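Local coordinates for protein N6 adenine specific DNA methylase (Encephalitozoon cuniculi, PDB 3Q87) that probably acts, in complex with Trm112, as the S-adenosylmethionine-dependent methyltransferase that modifies the translation termination factor eRF1, at residues L13-E18 / V36-L41. Sequence-based numbering, arbitrary orientation.
Sequences LMDALE and VITEQL
Met14 and Gln40 reach across between two helices and slide past each other in opposite directions. Met14 CG lies 3.7 Å from Ile37 CG1, and the two side chains cross at a slant. The methionine runs out extended as far as SD, then bends at chi3 (71°). That bend brings Met14 CE to 3.5 Å from Val36 O, while Met14 SD rests 4.0 Å from Val36 CG2. Ile37 points at the other helix and spreads its branches over three residues. Ile37 CD1 meets Leu13 CD2 at 3.7 Å, and Ile37 CG2 meets Leu17 CD1 at 3.9 Å. Both leucines cross it at about a right angle. Leu17 CD1 also lies near Leu41 CD2, a looser contact.

Segments 13-18 and 36-41 run nearly parallel, 14° between their axes, on one face of the Rossmann-like methyltransferase sheet. Beneath them, Leu13 and Leu17 touch Val83 of strand 81-84, and Leu41 touches Val27 of strand 26-30. Ile37 also touches the bound S-adenosylmethionine, and Leu13 packs on Asn85, a residue that binds this cofactor. One end of this apolar layer therefore borders the cofactor pocket.

The extended Gln40 chain carries its amide across to the other helix. The amide ends near Met14 O and the Glu18 carboxylate, and is nearly coplanar with that carboxylate (15°). It is probably turned over in the model; with its ends exchanged it may donate to one or both oxygens. Glu18 bends at chi2, which turns its carboxylate toward the glutamine at the more open end of the contact.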
loop_
_atom_site.group_PDB
_atom_site.type_symbol
_atom_site.label_atom_id
_atom_site.label_comp_id
_atom_site.label_asym_id
_atom_site.label_seq_id
_atom_site.Cartn_x
_atom_site.Cartn_y
_atom_site.Cartn_z
ATOM N N LEU B 13 -5.692 7.664 -15.897
ATOM C CA LEU B 13 -4.564 7.301 -15.042
ATOM C C LEU B 13 -3.967 5.980 -15.532
ATOM O O LEU B 13 -2.760 5.871 -15.744
ATOM C CB LEU B 13 -4.981 7.237 -13.556
ATOM C CG LEU B 13 -3.918 6.863 -12.506
ATOM C CD1 LEU B 13 -2.644 7.664 -12.688
ATOM C CD2 LEU B 13 -4.446 7.014 -11.054
ATOM N N MET B 14 -4.822 4.989 -15.758
ATOM C CA MET B 14 -4.353 3.695 -16.230
ATOM C C MET B 14 -3.601 3.800 -17.559
ATOM O O MET B 14 -2.567 3.152 -17.741
ATOM C CB MET B 14 -5.518 2.716 -16.353
ATOM C CG MET B 14 -6.130 2.369 -15.003
ATOM S SD MET B 14 -7.517 1.202 -15.079
ATOM C CE MET B 14 -6.691 -0.336 -15.514
ATOM N N ASP B 15 -4.120 4.606 -18.482
ATOM C CA ASP B 15 -3.468 4.785 -19.775
ATOM C C ASP B 15 -2.073 5.375 -19.599
ATOM O O ASP B 15 -1.116 4.902 -20.211
ATOM C CB ASP B 15 -4.300 5.671 -20.714
ATOM C CG ASP B 15 -5.481 4.932 -21.341
ATOM O OD1 ASP B 15 -5.586 3.690 -21.190
ATOM O OD2 ASP B 15 -6.313 5.603 -21.990
ATOM N N ALA B 16 -1.947 6.390 -18.748
ATOM C CA ALA B 16 -0.633 6.980 -18.509
ATOM C C ALA B 16 0.357 6.003 -17.854
ATOM O O ALA B 16 1.539 5.974 -18.214
ATOM C CB ALA B 16 -0.747 8.265 -17.713
ATOM N N LEU B 17 -0.127 5.211 -16.897
ATOM C CA LEU B 17 0.702 4.208 -16.225
ATOM C C LEU B 17 1.187 3.183 -17.234
ATOM O O LEU B 17 2.325 2.710 -17.178
ATOM C CB LEU B 17 -0.084 3.498 -15.117
ATOM C CG LEU B 17 -0.430 4.351 -13.885
ATOM C CD1 LEU B 17 -1.416 3.632 -12.996
ATOM C CD2 LEU B 17 0.827 4.715 -13.103
ATOM N N GLU B 18 0.310 2.843 -18.163
ATOM C CA GLU B 18 0.644 1.850 -19.163
ATOM C C GLU B 18 1.824 2.307 -20.021
ATOM O O GLU B 18 2.718 1.518 -20.329
ATOM C CB GLU B 18 -0.578 1.543 -20.034
ATOM C CG GLU B 18 -0.394 0.333 -20.919
ATOM C CD GLU B 18 -0.071 -0.915 -20.127
ATOM O OE1 GLU B 18 -0.479 -1.004 -18.943
ATOM O OE2 GLU B 18 0.594 -1.814 -20.691
ATOM N N VAL B 36 -9.299 -1.911 -9.809
ATOM C CA VAL B 36 -9.090 -1.885 -11.255
ATOM C C VAL B 36 -7.641 -1.519 -11.605
ATOM O O VAL B 36 -7.040 -2.119 -12.486
ATOM C CB VAL B 36 -10.123 -0.963 -11.985
ATOM C CG1 VAL B 36 -9.804 0.533 -11.760
ATOM C CG2 VAL B 36 -10.209 -1.306 -13.451
ATOM N N ILE B 37 -7.061 -0.556 -10.900
ATOM C CA ILE B 37 -5.673 -0.192 -11.178
ATOM C C ILE B 37 -4.670 -1.237 -10.643
ATOM O O ILE B 37 -3.670 -1.564 -11.309
ATOM C CB ILE B 37 -5.353 1.217 -10.652
ATOM C CG1 ILE B 37 -6.250 2.246 -11.343
ATOM C CG2 ILE B 37 -3.895 1.554 -10.902
ATOM C CD1 ILE B 37 -6.027 3.683 -10.841
ATOM N N THR B 38 -4.959 -1.782 -9.464
ATOM C CA THR B 38 -4.181 -2.889 -8.907
ATOM C C THR B 38 -4.084 -4.054 -9.898
ATOM O O THR B 38 -3.016 -4.632 -10.101
ATOM C CB THR B 38 -4.788 -3.411 -7.570
ATOM O OG1 THR B 38 -4.557 -2.457 -6.530
ATOM C CG2 THR B 38 -4.152 -4.759 -7.163
ATOM N N GLU B 39 -5.210 -4.387 -10.512
ATOM C CA GLU B 39 -5.262 -5.462 -11.501
ATOM C C GLU B 39 -4.237 -5.274 -12.630
ATOM O O GLU B 39 -3.589 -6.229 -13.066
ATOM C CB GLU B 39 -6.671 -5.568 -12.085
ATOM C CG GLU B 39 -6.965 -6.913 -12.759
ATOM C CD GLU B 39 -8.420 -7.033 -13.199
ATOM O OE1 GLU B 39 -9.050 -8.068 -12.903
ATOM O OE2 GLU B 39 -8.937 -6.088 -13.835
ATOM N N GLN B 40 -4.096 -4.042 -13.104
ATOM C CA GLN B 40 -3.137 -3.746 -14.163
ATOM C C GLN B 40 -1.695 -3.727 -13.625
ATOM O O GLN B 40 -0.772 -4.266 -14.252
ATOM C CB GLN B 40 -3.495 -2.416 -14.827
ATOM C CG GLN B 40 -2.347 -1.771 -15.571
ATOM C CD GLN B 40 -2.551 -0.280 -15.774
ATOM O OE1 GLN B 40 -2.288 0.254 -16.849
ATOM N NE2 GLN B 40 -3.034 0.397 -14.737
ATOM N N LEU B 41 -1.519 -3.114 -12.459
ATOM C CA LEU B 41 -0.212 -2.979 -11.813
ATOM C C LEU B 41 0.418 -4.304 -11.396
ATOM O O LEU B 41 1.629 -4.455 -11.434
ATOM C CB LEU B 41 -0.327 -2.094 -10.570
ATOM C CG LEU B 41 -0.569 -0.609 -10.821
ATOM C CD1 LEU B 41 -0.775 0.132 -9.521
ATOM C CD2 LEU B 41 0.596 -0.025 -11.587
#